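Local atomic coordinates of blue-light-activated histidine kinase 2 (PDB entry 4R38), a protein that senses blue light through a flavin-binding LOV domain, uses ATP as a histidine kinase to phosphorylate protein histidine, and is involved in increased bacterial virulence upon exposure to light. Residues R59-R62 against F63-G66; I31-D34 against D35-I39; A73-R76 against L77-I81; T49-S52 against R53-V57; I39-N42 against R43-Q47. All coordinates share one frame; numbering follows the deposited sequence.

All five contacts are local ones within the same PAS domain. Interactions 1 and 3 are partly buried and line the riboflavin pocket: the loop of interaction 1 grips the ligand with polar side chains, while helix 71-82 in interaction 3 offers mainly apolar ones. Interactions 2 and 4 lie at the surface and are built round a beta turn and a capped helix start. Interaction 5 is also partly buried and joins strand 38-41 to helix 43-49. It shares Ile39 with interaction 2 and touches interaction 4 through Glu46 and Arg53. Asp35 and Asn60 tie interactions 1 and 2 together. Interaction 3 lies on the far side of the chain's centre from interactions 4 and 5.

Interaction 1 of 5, residues R59-R62 against F63-G66; sequences RNCR and FLQG. With RBF (riboflavin), chain E.
In Phe63, CG lies between the backbone N and the carbonyl carbon (chi1 60°), which turns the ring back toward Arg59 and Asn60. The Arg59 chain bends at chi3 (72°) and crosses Phe63 at about a right angle. Its NH2 ends 3.4 Å from Phe63 CB. Phe63 CG lies over one face of the guanidinium, toward its rim, with the two planes 31° apart. Arg59 NH1 also bonds to Ser55 O. Asn60 O meets the ring edge, 3.0 Å from Phe63 CD2, and Cys61 O lies over one face of the same ring. The short 3-10 turn at 61-64 sits in the Asn-Cys-Arg-Phe-Leu-Gln signature of LOV domains. Asn60 opens it with an Asx turn: its OD1 accepts from Arg62 N at 2.9 Å. The same OD1 accepts from riboflavin O2' at 2.8 Å and lies over the centre of the Arg62 guanidinium. Asn60 ND2 is held by Asp35 O. Arg62 NH2 donates to riboflavin O5' at 2.9 Å, while its NH1 forms a salt bridge with Asp35. Gln65 NE2 donates to riboflavin O4' at 2.8 Å and also to riboflavin O2 at 2.9 Å. One water accepts from Arg62 NE and donates to Gln65 OE1, so the two side chains are bridged beside the ligand. Cys61 is the residue that becomes the flavin C4a adduct. The bond is absent here, and Cys61 SG stands 3.4 Å from riboflavin C4A. Leu64 CD1 packs against this sulfur.

Interaction 2 of 5, residues I31-D34 against D35-I39; sequences ISQD and DEPLI
The carbonyl O of Gln33 accepts the backbone N of Glu36 at 2.9 Å, with an N-H...O angle of 157°. This bond closes a type II beta turn from Gln33 to Glu36, in the connection between strands 25-30 and 38-41 of the PAS sheet. Asp34 and Asp35 form its corner. Asp35 has a positive phi of 72°, as is usual at the third position of a type II turn. The two carboxylates point outward and do not meet: Asp34 OD2 and Asp35 OD2 are 5.6 Å apart, and their planes are well turned from each other. The like charges may repel mildly. Apolar carbons pack at the base of the turn. Glu36 CG stands beside the backbone N (chi1 -59°) and rests 3.9 Å from Ile31 CB; the bend at chi2 turns only the carboxylate. Beyond this touch, the Ile31 side chain leads away to Cys117 and Phe120, about 4 Å from the bound riboflavin at its nearest atoms. Gln33 and Pro37 meet at about a right angle. Gln33 CB sits 3.7 Å from Pro37 CD, and the Gln33 amide carries on past Pro37 CG. Its NE2 is bonded to Asp30 OD2, which fixes the far end of the chain against strand 25-30. Backbone bonds from Ile31 to Arg118 and from Pro37 to Asp30 anchor the two legs. Pro37 CD also meets the turn, 3.5 Å from Asp34 O.

Interaction 3 of 5, residues A73-R76 against L77-I81; sequences AVER and LAKAI. With RBF (riboflavin), chain E.
Helix 71-82 forms one wall of the riboflavin pocket, and within it Val74 pairs with Ala78 one turn on. Ala78 N donates to Val74 O at 2.9 Å. Leu77 N likewise bonds to Ala73 O, and Lys79 N to Glu75 O at 2.8 Å. These are standard alpha-helical bonds, and they space the pocket residues along one side of the helix. Val74 CG1 approaches riboflavin O4' at 3.7 Å. Ala78 has only a small side chain, and its backbone N comes to 3.8 Å from riboflavin C5'. Ile81, one turn later, puts CD1 3.2 Å from riboflavin O3', a close approach between a methyl and a hydroxyl. Leu77 CD1 adds an apolar touch at riboflavin C1'. The ribityl chain thus runs beside the helix through van der Waals contact. The outer side is charged. Glu75 bends at chi2 (47°), which turns its carboxylate onward along the helix, toward Ala78 and Lys79. Its OE1 lies 3.6 Å from Ala78 CB and its OE2 3.8 Å from Lys79 CB. The carboxylate is bound by Arg82, while Lys79 NZ stays 5.7 Å from Glu75 OE2. At most a long-range attraction is likely there. Arg76 curls so that Ala73 CA lies over one face of its guanidinium, and its NE makes a salt bridge with Glu89. That bridge ties the helix to strand 87-94, where Leu77 and Ala80 also pack on Val87. Leu77 and Ile81 reach Met107 of strand 100-109, and Ile81 touches Ile31 in the loop after strand 25-30.

Interaction 4 of 5, residues T49-S52 against R53-V57; sequences TGYS and RSSVV
Ser52 and Ser55 form the tight part of this contact, with Tyr51 and Val56 packed beside them. Ser55 OG donates to Ser52 O at 2.7 Å, its chi1 of 71° turning the hydroxyl back to that carbonyl. Ser52 is the N-cap of helix 53-56: its OG accepts from Ser55 N at 3.2 Å, with an N-H...O angle of 144°. Weak backbone bonds run to Ser52 O from Ser55 N and Val56 N. Tyr51 CB presses on Val56 CG1 at 3.4 Å. The Tyr51 ring makes an edge-to-face contact with Phe63. An ST turn leads in from helix 43-49, with Thr49 OG1 accepting from Tyr51 N, and Gly50 takes a positive phi as that helix ends. The solvent side is looser. Ser54 touches the cap through its CB, 3.9 Å from Ser52 OG, and Arg53 leaves the turn to bond through NH1 to Val41 O. Two serine hydroxyls thus add bonds at the start of a weakly bonded helix: one accepts a backbone N-H, and the other donates to the cap carbonyl.

Interaction 5 of 5, residues I39-N42 against R43-Q47; sequences IYVN and RAFEQ
Phe45 starts from the helix with CB 3.3 Å from Asn42 O, also near Asn42 OD1. CG stands anti to the backbone N (chi1 178°), and this brings the ring against Val41 of strand 38-41. There CG lies 3.8 Å from Val41 CB. CD2 is closer, 3.7 Å from the same Val41 CB, and CE2 faces Val41 CG1. That methyl sits over the ring face in a CH-pi contact, 4.1 Å from the Phe45 centroid and 16° off the normal. On the other edge, CE1 packs on Cys61 and Leu64, and CZ at the tip meets Phe63. The Phe45 side chain lies about 5 Å from the riboflavin at the nearest atoms. Asn42 joins strand to helix as the N-cap of helix 43-49. Its OD1 accepts from Phe45 N at 3.1 Å, the donor tilted 32° from the carbonyl plane, and also from Leu26 N. Its ND2 bonds to Phe24 O. The backbone Asn42 O takes Glu46 N at 3.2 Å, the first regular helical bond. Just before, Ile39 and Tyr40 both face Ile28 in a classic beta bulge. Glu46 OE2 turns to Arg53 N of the next helix. One buried amide thus caps a helix and binds the neighbouring strand region, with both its OD1 and its ND2 satisfied.

Interaction 1 of 5, residues R59-R62 against F63-G66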
# COMPACT_ATOMS: atom_id res chain seq x y z
N ARG A 59 7.66 -7.82 1.65
CA ARG A 59 6.31 -8.37 1.83
C ARG A 59 5.27 -7.54 1.09
O ARG A 59 5.42 -6.32 0.99
CB ARG A 59 5.95 -8.40 3.33
CG ARG A 59 6.76 -9.40 4.18
CD ARG A 59 6.64 -9.12 5.70
NE ARG A 59 5.32 -9.47 6.23
CZ ARG A 59 4.82 -9.02 7.39
NH1 ARG A 59 5.50 -8.17 8.15
NH2 ARG A 59 3.61 -9.41 7.77
N ASN A 60 4.23 -8.18 0.57
CA ASN A 60 3.07 -7.47 0.01
C ASN A 60 2.34 -6.68 1.09
O ASN A 60 2.12 -7.18 2.18
CB ASN A 60 2.11 -8.46 -0.61
CG ASN A 60 0.99 -7.79 -1.37
OD1 ASN A 60 0.03 -7.27 -0.78
ND2 ASN A 60 1.07 -7.83 -2.68
N CYS A 61 1.96 -5.44 0.79
CA CYS A 61 1.34 -4.56 1.78
C CYS A 61 0.04 -5.08 2.39
O CYS A 61 -0.47 -4.46 3.34
CB CYS A 61 1.08 -3.18 1.17
SG CYS A 61 1.19 -1.82 2.39
N ARG A 62 -0.51 -6.20 1.90
CA ARG A 62 -1.79 -6.66 2.41
C ARG A 62 -1.72 -7.21 3.84
O ARG A 62 -2.74 -7.55 4.40
CB ARG A 62 -2.45 -7.73 1.52
CG ARG A 62 -1.74 -9.06 1.47
CD ARG A 62 -2.53 -10.07 0.64
NE ARG A 62 -2.72 -9.67 -0.76
CZ ARG A 62 -1.87 -9.97 -1.75
NH1 ARG A 62 -0.75 -10.65 -1.51
NH2 ARG A 62 -2.12 -9.53 -2.98
N PHE A 63 -0.52 -7.29 4.43
CA PHE A 63 -0.43 -7.67 5.85
C PHE A 63 -1.18 -6.64 6.72
O PHE A 63 -1.46 -6.89 7.89
CB PHE A 63 1.04 -7.77 6.29
CG PHE A 63 1.81 -6.49 6.14
CD1 PHE A 63 1.75 -5.50 7.11
CD2 PHE A 63 2.57 -6.26 5.01
CE1 PHE A 63 2.43 -4.34 6.97
CE2 PHE A 63 3.27 -5.07 4.87
CZ PHE A 63 3.19 -4.11 5.85
N LEU A 64 -1.50 -5.48 6.15
CA LEU A 64 -2.28 -4.47 6.86
C LEU A 64 -3.77 -4.75 6.87
O LEU A 64 -4.52 -4.12 7.62
CB LEU A 64 -2.05 -3.09 6.22
CG LEU A 64 -0.68 -2.44 6.39
CD1 LEU A 64 -0.64 -1.14 5.61
CD2 LEU A 64 -0.39 -2.23 7.89
N GLN A 65 -4.21 -5.68 6.04
CA GLN A 65 -5.63 -6.00 5.91
C GLN A 65 -6.06 -7.05 6.93
O GLN A 65 -5.25 -7.70 7.59
CB GLN A 65 -5.94 -6.49 4.49
CG GLN A 65 -5.78 -5.40 3.45
CD GLN A 65 -5.67 -5.90 2.02
OE1 GLN A 65 -6.00 -7.07 1.70
NE2 GLN A 65 -5.21 -5.02 1.14
N GLY A 66 -7.37 -7.18 7.09
CA GLY A 66 -7.90 -8.17 8.00
C GLY A 66 -9.37 -8.48 7.78
O GLY A 66 -9.91 -8.26 6.70
N1 RBF E . -3.22 -2.34 0.76
C2 RBF E . -3.59 -2.00 2.03
O2 RBF E . -4.44 -2.65 2.61
N3 RBF E . -3.00 -0.92 2.63
C4 RBF E . -2.00 -0.23 2.05
O4 RBF E . -1.47 0.75 2.63
C4A RBF E . -1.54 -0.60 0.76
N5 RBF E . -0.50 0.02 0.13
C5A RBF E . -0.10 -0.39 -1.09
C6 RBF E . 0.97 0.25 -1.78
C7 RBF E . 1.39 -0.18 -3.03
C7M RBF E . 2.56 0.61 -3.68
C8 RBF E . 0.74 -1.25 -3.65
C8M RBF E . 1.10 -1.79 -5.03
C9 RBF E . -0.30 -1.87 -3.00
C9A RBF E . -0.76 -1.46 -1.72
N10 RBF E . -1.79 -2.14 -1.10
C10 RBF E . -2.20 -1.72 0.16
C1' RBF E . -2.55 -3.21 -1.74
C2' RBF E . -2.09 -4.65 -1.48
O2' RBF E . -0.73 -4.66 -1.47
C3' RBF E . -2.63 -5.54 -2.60
O3' RBF E . -2.07 -5.17 -3.82
C4' RBF E . -4.15 -5.44 -2.72
O4' RBF E . -4.79 -5.82 -1.53
C5' RBF E . -4.66 -6.31 -3.86
O5' RBF E . -4.29 -7.66 -3.64
O HOH W 1 -5.23 -8.31 -0.44

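Interaction 2 of 5, residues I31-D34 against D35-I39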
# COMPACT_ATOMS: atom_id res chain seq x y z
N ILE A 31 6.17 -4.44 -8.59
CA ILE A 31 5.04 -5.30 -8.96
C ILE A 31 5.40 -6.32 -10.04
O ILE A 31 4.54 -7.10 -10.46
CB ILE A 31 3.77 -4.50 -9.37
CG1 ILE A 31 3.98 -3.69 -10.64
CG2 ILE A 31 3.31 -3.61 -8.18
CD1 ILE A 31 2.70 -3.25 -11.30
N SER A 32 6.65 -6.34 -10.46
CA SER A 32 7.08 -7.36 -11.40
C SER A 32 7.57 -8.57 -10.60
O SER A 32 7.68 -9.66 -11.15
CB SER A 32 8.19 -6.81 -12.31
OG SER A 32 9.44 -6.85 -11.65
N GLN A 33 7.90 -8.38 -9.32
CA GLN A 33 8.34 -9.50 -8.47
C GLN A 33 7.18 -10.28 -7.89
O GLN A 33 6.10 -9.73 -7.66
CB GLN A 33 9.21 -9.02 -7.31
CG GLN A 33 10.60 -8.55 -7.73
CD GLN A 33 11.47 -8.21 -6.54
OE1 GLN A 33 11.67 -9.03 -5.65
NE2 GLN A 33 11.99 -6.99 -6.51
N ASP A 34 7.40 -11.56 -7.61
CA ASP A 34 6.36 -12.38 -7.06
C ASP A 34 5.72 -11.77 -5.80
O ASP A 34 6.39 -11.47 -4.82
CB ASP A 34 6.93 -13.75 -6.74
CG ASP A 34 5.86 -14.70 -6.28
OD1 ASP A 34 5.21 -15.32 -7.15
OD2 ASP A 34 5.67 -14.81 -5.05
N ASP A 35 4.41 -11.60 -5.88
CA ASP A 35 3.57 -11.09 -4.79
C ASP A 35 3.76 -9.60 -4.52
O ASP A 35 3.36 -9.12 -3.45
CB ASP A 35 3.74 -11.88 -3.49
CG ASP A 35 2.46 -11.87 -2.61
OD1 ASP A 35 1.35 -11.72 -3.18
OD2 ASP A 35 2.55 -11.98 -1.37
N GLU A 36 4.34 -8.88 -5.47
CA GLU A 36 4.39 -7.41 -5.44
C GLU A 36 4.90 -6.86 -4.10
O GLU A 36 4.18 -6.11 -3.42
CB GLU A 36 3.00 -6.85 -5.68
CG GLU A 36 2.38 -7.26 -6.98
CD GLU A 36 1.68 -8.59 -6.89
OE1 GLU A 36 0.93 -8.82 -5.89
OE2 GLU A 36 1.88 -9.41 -7.80
N PRO A 37 6.12 -7.25 -3.71
CA PRO A 37 6.71 -6.86 -2.43
C PRO A 37 6.99 -5.39 -2.34
O PRO A 37 7.39 -4.79 -3.32
CB PRO A 37 8.04 -7.60 -2.42
CG PRO A 37 8.39 -7.68 -3.87
CD PRO A 37 7.06 -8.05 -4.50
N LEU A 38 6.82 -4.85 -1.15
CA LEU A 38 7.33 -3.51 -0.86
C LEU A 38 8.86 -3.50 -0.96
O LEU A 38 9.51 -4.40 -0.47
CB LEU A 38 6.95 -3.10 0.55
CG LEU A 38 5.48 -2.78 0.76
CD1 LEU A 38 5.19 -2.63 2.25
CD2 LEU A 38 5.07 -1.55 0.00
N ILE A 39 9.41 -2.47 -1.58
CA ILE A 39 10.88 -2.29 -1.62
C ILE A 39 11.30 -1.08 -0.79
O ILE A 39 12.47 -0.95 -0.42
CB ILE A 39 11.44 -2.23 -3.05
CG1 ILE A 39 10.88 -1.03 -3.84
CG2 ILE A 39 11.18 -3.55 -3.79
CD1 ILE A 39 11.58 -0.80 -5.18

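Interaction 3 of 5, residues A73-R76 against L77-I81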
# COMPACT_ATOMS: atom_id res chain seq x y z
N ALA A 73 -13.22 -3.65 -2.57
CA ALA A 73 -12.16 -2.67 -2.58
C ALA A 73 -10.82 -3.35 -2.87
O ALA A 73 -10.03 -2.84 -3.63
CB ALA A 73 -12.10 -1.95 -1.25
N VAL A 74 -10.59 -4.52 -2.28
CA VAL A 74 -9.33 -5.22 -2.52
C VAL A 74 -9.24 -5.55 -4.01
O VAL A 74 -8.19 -5.37 -4.62
CB VAL A 74 -9.22 -6.51 -1.65
CG1 VAL A 74 -8.07 -7.39 -2.12
CG2 VAL A 74 -9.01 -6.13 -0.18
N GLU A 75 -10.34 -6.02 -4.60
CA GLU A 75 -10.30 -6.37 -6.03
C GLU A 75 -10.13 -5.14 -6.95
O GLU A 75 -9.48 -5.23 -8.00
CB GLU A 75 -11.51 -7.23 -6.42
CG GLU A 75 -11.66 -7.52 -7.92
CD GLU A 75 -10.36 -7.99 -8.61
OE1 GLU A 75 -9.44 -8.57 -7.97
OE2 GLU A 75 -10.28 -7.78 -9.84
N ARG A 76 -10.66 -3.98 -6.56
CA ARG A 76 -10.39 -2.76 -7.33
C ARG A 76 -8.89 -2.42 -7.36
O ARG A 76 -8.33 -2.06 -8.40
CB ARG A 76 -11.26 -1.62 -6.79
CG ARG A 76 -12.72 -1.83 -7.18
CD ARG A 76 -13.60 -0.61 -6.96
NE ARG A 76 -13.70 -0.25 -5.56
CZ ARG A 76 -14.58 -0.75 -4.69
NH1 ARG A 76 -15.46 -1.68 -5.06
NH2 ARG A 76 -14.57 -0.33 -3.43
N LEU A 77 -8.24 -2.54 -6.21
CA LEU A 77 -6.82 -2.40 -6.09
C LEU A 77 -6.06 -3.41 -6.94
O LEU A 77 -5.16 -3.03 -7.67
CB LEU A 77 -6.39 -2.52 -4.64
CG LEU A 77 -6.88 -1.46 -3.64
CD1 LEU A 77 -6.32 -1.73 -2.24
CD2 LEU A 77 -6.55 -0.08 -4.06
N ALA A 78 -6.38 -4.69 -6.82
CA ALA A 78 -5.69 -5.69 -7.62
C ALA A 78 -5.87 -5.43 -9.11
O ALA A 78 -4.94 -5.60 -9.89
CB ALA A 78 -6.20 -7.09 -7.27
N LYS A 79 -7.08 -5.06 -9.52
CA LYS A 79 -7.35 -4.81 -10.93
C LYS A 79 -6.49 -3.65 -11.45
O LYS A 79 -5.89 -3.72 -12.54
CB LYS A 79 -8.83 -4.48 -11.12
CG LYS A 79 -9.29 -4.46 -12.57
CD LYS A 79 -10.77 -4.13 -12.69
CE LYS A 79 -11.21 -4.05 -14.15
NZ LYS A 79 -10.93 -5.31 -14.91
N ALA A 80 -6.40 -2.58 -10.67
CA ALA A 80 -5.55 -1.46 -11.04
C ALA A 80 -4.09 -1.92 -11.22
O ALA A 80 -3.43 -1.54 -12.18
CB ALA A 80 -5.65 -0.38 -9.99
N ILE A 81 -3.59 -2.74 -10.30
CA ILE A 81 -2.22 -3.25 -10.41
C ILE A 81 -2.01 -4.08 -11.68
O ILE A 81 -1.03 -3.89 -12.39
CB ILE A 81 -1.81 -4.05 -9.16
CG1 ILE A 81 -1.60 -3.08 -7.99
CG2 ILE A 81 -0.53 -4.85 -9.41
CD1 ILE A 81 -1.59 -3.76 -6.63
N1 RBF E . -3.22 -2.34 0.76
C2 RBF E . -3.59 -2.00 2.03
O2 RBF E . -4.44 -2.65 2.61
N3 RBF E . -3.00 -0.92 2.63
C4 RBF E . -2.00 -0.23 2.05
O4 RBF E . -1.47 0.75 2.63
C4A RBF E . -1.54 -0.60 0.76
N5 RBF E . -0.50 0.02 0.13
C5A RBF E . -0.10 -0.39 -1.09
C6 RBF E . 0.97 0.25 -1.78
C7 RBF E . 1.39 -0.18 -3.03
C7M RBF E . 2.56 0.61 -3.68
C8 RBF E . 0.74 -1.25 -3.65
C8M RBF E . 1.10 -1.79 -5.03
C9 RBF E . -0.30 -1.87 -3.00
C9A RBF E . -0.76 -1.46 -1.72
N10 RBF E . -1.79 -2.14 -1.10
C10 RBF E . -2.20 -1.72 0.16
C1' RBF E . -2.55 -3.21 -1.74
C2' RBF E . -2.09 -4.65 -1.48
O2' RBF E . -0.73 -4.66 -1.47
C3' RBF E . -2.63 -5.54 -2.60
O3' RBF E . -2.07 -5.17 -3.82
C4' RBF E . -4.15 -5.44 -2.72
O4' RBF E . -4.79 -5.82 -1.53
C5' RBF E . -4.66 -6.31 -3.86
O5' RBF E . -4.29 -7.66 -3.64

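Interaction 4 of 5, residues T49-S52 against R53-V57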
# COMPACT_ATOMS: atom_id res chain seq x y z
N THR A 49 1.55 2.84 10.76
CA THR A 49 1.22 1.42 10.86
C THR A 49 1.77 0.72 12.09
O THR A 49 1.27 -0.34 12.47
CB THR A 49 1.73 0.62 9.66
OG1 THR A 49 3.15 0.51 9.72
CG2 THR A 49 1.26 1.23 8.35
N GLY A 50 2.81 1.28 12.70
CA GLY A 50 3.45 0.62 13.84
C GLY A 50 4.44 -0.47 13.47
O GLY A 50 5.03 -1.09 14.36
N TYR A 51 4.64 -0.70 12.16
CA TYR A 51 5.62 -1.66 11.66
C TYR A 51 6.95 -1.01 11.30
O TYR A 51 6.99 0.03 10.66
CB TYR A 51 5.09 -2.35 10.40
CG TYR A 51 3.95 -3.31 10.63
CD1 TYR A 51 4.20 -4.64 10.96
CD2 TYR A 51 2.63 -2.90 10.51
CE1 TYR A 51 3.16 -5.52 11.17
CE2 TYR A 51 1.58 -3.79 10.72
CZ TYR A 51 1.86 -5.09 11.05
OH TYR A 51 0.82 -5.96 11.25
N SER A 52 8.05 -1.64 11.71
CA SER A 52 9.37 -1.17 11.34
C SER A 52 9.59 -1.46 9.87
O SER A 52 8.99 -2.39 9.32
CB SER A 52 10.45 -1.86 12.15
OG SER A 52 10.61 -3.20 11.70
N ARG A 53 10.43 -0.65 9.23
CA ARG A 53 10.76 -0.83 7.83
C ARG A 53 11.35 -2.22 7.57
O ARG A 53 11.03 -2.86 6.58
CB ARG A 53 11.72 0.26 7.36
CG ARG A 53 12.16 0.12 5.91
CD ARG A 53 12.46 1.50 5.27
NE ARG A 53 13.76 2.05 5.65
CZ ARG A 53 14.18 3.28 5.33
NH1 ARG A 53 13.40 4.11 4.63
NH2 ARG A 53 15.38 3.70 5.71
N SER A 54 12.22 -2.68 8.47
CA SER A 54 12.82 -4.01 8.34
C SER A 54 11.76 -5.09 8.23
O SER A 54 11.89 -6.03 7.45
CB SER A 54 13.70 -4.33 9.55
OG SER A 54 14.68 -3.34 9.74
N SER A 55 10.68 -4.94 9.00
CA SER A 55 9.69 -5.99 9.07
C SER A 55 8.80 -6.07 7.83
O SER A 55 8.23 -7.12 7.57
CB SER A 55 8.82 -5.86 10.34
OG SER A 55 7.95 -4.74 10.26
N VAL A 56 8.70 -4.99 7.06
CA VAL A 56 7.74 -4.93 5.95
C VAL A 56 8.41 -5.00 4.55
O VAL A 56 7.79 -5.44 3.57
CB VAL A 56 6.90 -3.62 6.02
CG1 VAL A 56 6.28 -3.46 7.39
CG2 VAL A 56 7.74 -2.42 5.72
N VAL A 57 9.67 -4.60 4.44
CA VAL A 57 10.29 -4.66 3.12
C VAL A 57 10.46 -6.12 2.69
O VAL A 57 10.98 -6.92 3.45
CB VAL A 57 11.64 -3.92 3.08
CG1 VAL A 57 12.38 -4.16 1.76
CG2 VAL A 57 11.39 -2.44 3.26

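Interaction 5 of 5, residues I39-N42 against R43-Q47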
# COMPACT_ATOMS: atom_id res chain seq x y z
N ILE A 39 9.41 -2.47 -1.58
CA ILE A 39 10.88 -2.29 -1.62
C ILE A 39 11.30 -1.08 -0.79
O ILE A 39 12.47 -0.95 -0.42
CB ILE A 39 11.44 -2.23 -3.05
CG1 ILE A 39 10.88 -1.03 -3.84
CG2 ILE A 39 11.18 -3.55 -3.79
CD1 ILE A 39 11.58 -0.80 -5.18
N TYR A 40 10.34 -0.19 -0.53
CA TYR A 40 10.60 1.04 0.22
C TYR A 40 9.35 1.50 0.95
O TYR A 40 8.25 1.45 0.41
CB TYR A 40 11.03 2.16 -0.72
CG TYR A 40 11.24 3.49 -0.01
CD1 TYR A 40 12.47 3.81 0.55
CD2 TYR A 40 10.19 4.38 0.13
CE1 TYR A 40 12.66 5.01 1.21
CE2 TYR A 40 10.36 5.58 0.79
CZ TYR A 40 11.59 5.88 1.33
OH TYR A 40 11.74 7.07 2.00
N VAL A 41 9.54 1.94 2.19
CA VAL A 41 8.50 2.66 2.93
C VAL A 41 9.28 3.76 3.64
O VAL A 41 10.49 3.63 3.86
CB VAL A 41 7.72 1.76 3.94
CG1 VAL A 41 7.13 0.56 3.23
CG2 VAL A 41 8.60 1.32 5.12
N ASN A 42 8.60 4.85 3.99
CA ASN A 42 9.24 5.88 4.77
C ASN A 42 8.84 5.87 6.25
O ASN A 42 8.03 5.06 6.72
CB ASN A 42 8.99 7.26 4.15
CG ASN A 42 7.53 7.68 4.18
OD1 ASN A 42 6.67 6.95 4.66
ND2 ASN A 42 7.26 8.88 3.64
N ARG A 43 9.42 6.81 6.98
CA ARG A 43 9.18 6.90 8.41
C ARG A 43 7.71 7.17 8.72
O ARG A 43 7.20 6.69 9.72
CB ARG A 43 10.05 8.03 9.00
CG ARG A 43 9.99 8.11 10.50
CD ARG A 43 10.88 9.22 11.04
NE ARG A 43 10.71 9.39 12.48
CZ ARG A 43 11.24 10.37 13.20
NH1 ARG A 43 12.00 11.29 12.63
NH2 ARG A 43 11.01 10.42 14.51
N ALA A 44 7.03 7.95 7.89
CA ALA A 44 5.59 8.20 8.12
C ALA A 44 4.77 6.91 8.03
O ALA A 44 3.77 6.76 8.74
CB ALA A 44 5.06 9.25 7.12
N PHE A 45 5.16 5.99 7.16
CA PHE A 45 4.50 4.70 7.07
C PHE A 45 4.71 3.92 8.34
O PHE A 45 3.77 3.36 8.86
CB PHE A 45 5.04 3.89 5.90
CG PHE A 45 4.43 2.52 5.78
CD1 PHE A 45 3.30 2.33 4.99
CD2 PHE A 45 4.98 1.44 6.44
CE1 PHE A 45 2.75 1.07 4.85
CE2 PHE A 45 4.44 0.18 6.31
CZ PHE A 45 3.32 -0.01 5.52
N GLU A 46 5.95 3.90 8.83
CA GLU A 46 6.26 3.24 10.10
C GLU A 46 5.41 3.80 11.23
O GLU A 46 4.88 3.06 12.03
CB GLU A 46 7.74 3.39 10.45
CG GLU A 46 8.72 2.77 9.48
CD GLU A 46 10.14 2.84 10.02
OE1 GLU A 46 10.60 3.96 10.37
OE2 GLU A 46 10.80 1.79 10.13
N GLN A 47 5.29 5.13 11.29
CA GLN A 47 4.57 5.76 12.40
C GLN A 47 3.08 5.50 12.34
O GLN A 47 2.45 5.28 13.37
CB GLN A 47 4.83 7.27 12.42
CG GLN A 47 6.25 7.64 12.78
CD GLN A 47 6.51 9.15 12.66
OE1 GLN A 47 5.64 9.90 12.21
NE2 GLN A 47 7.70 9.58 13.05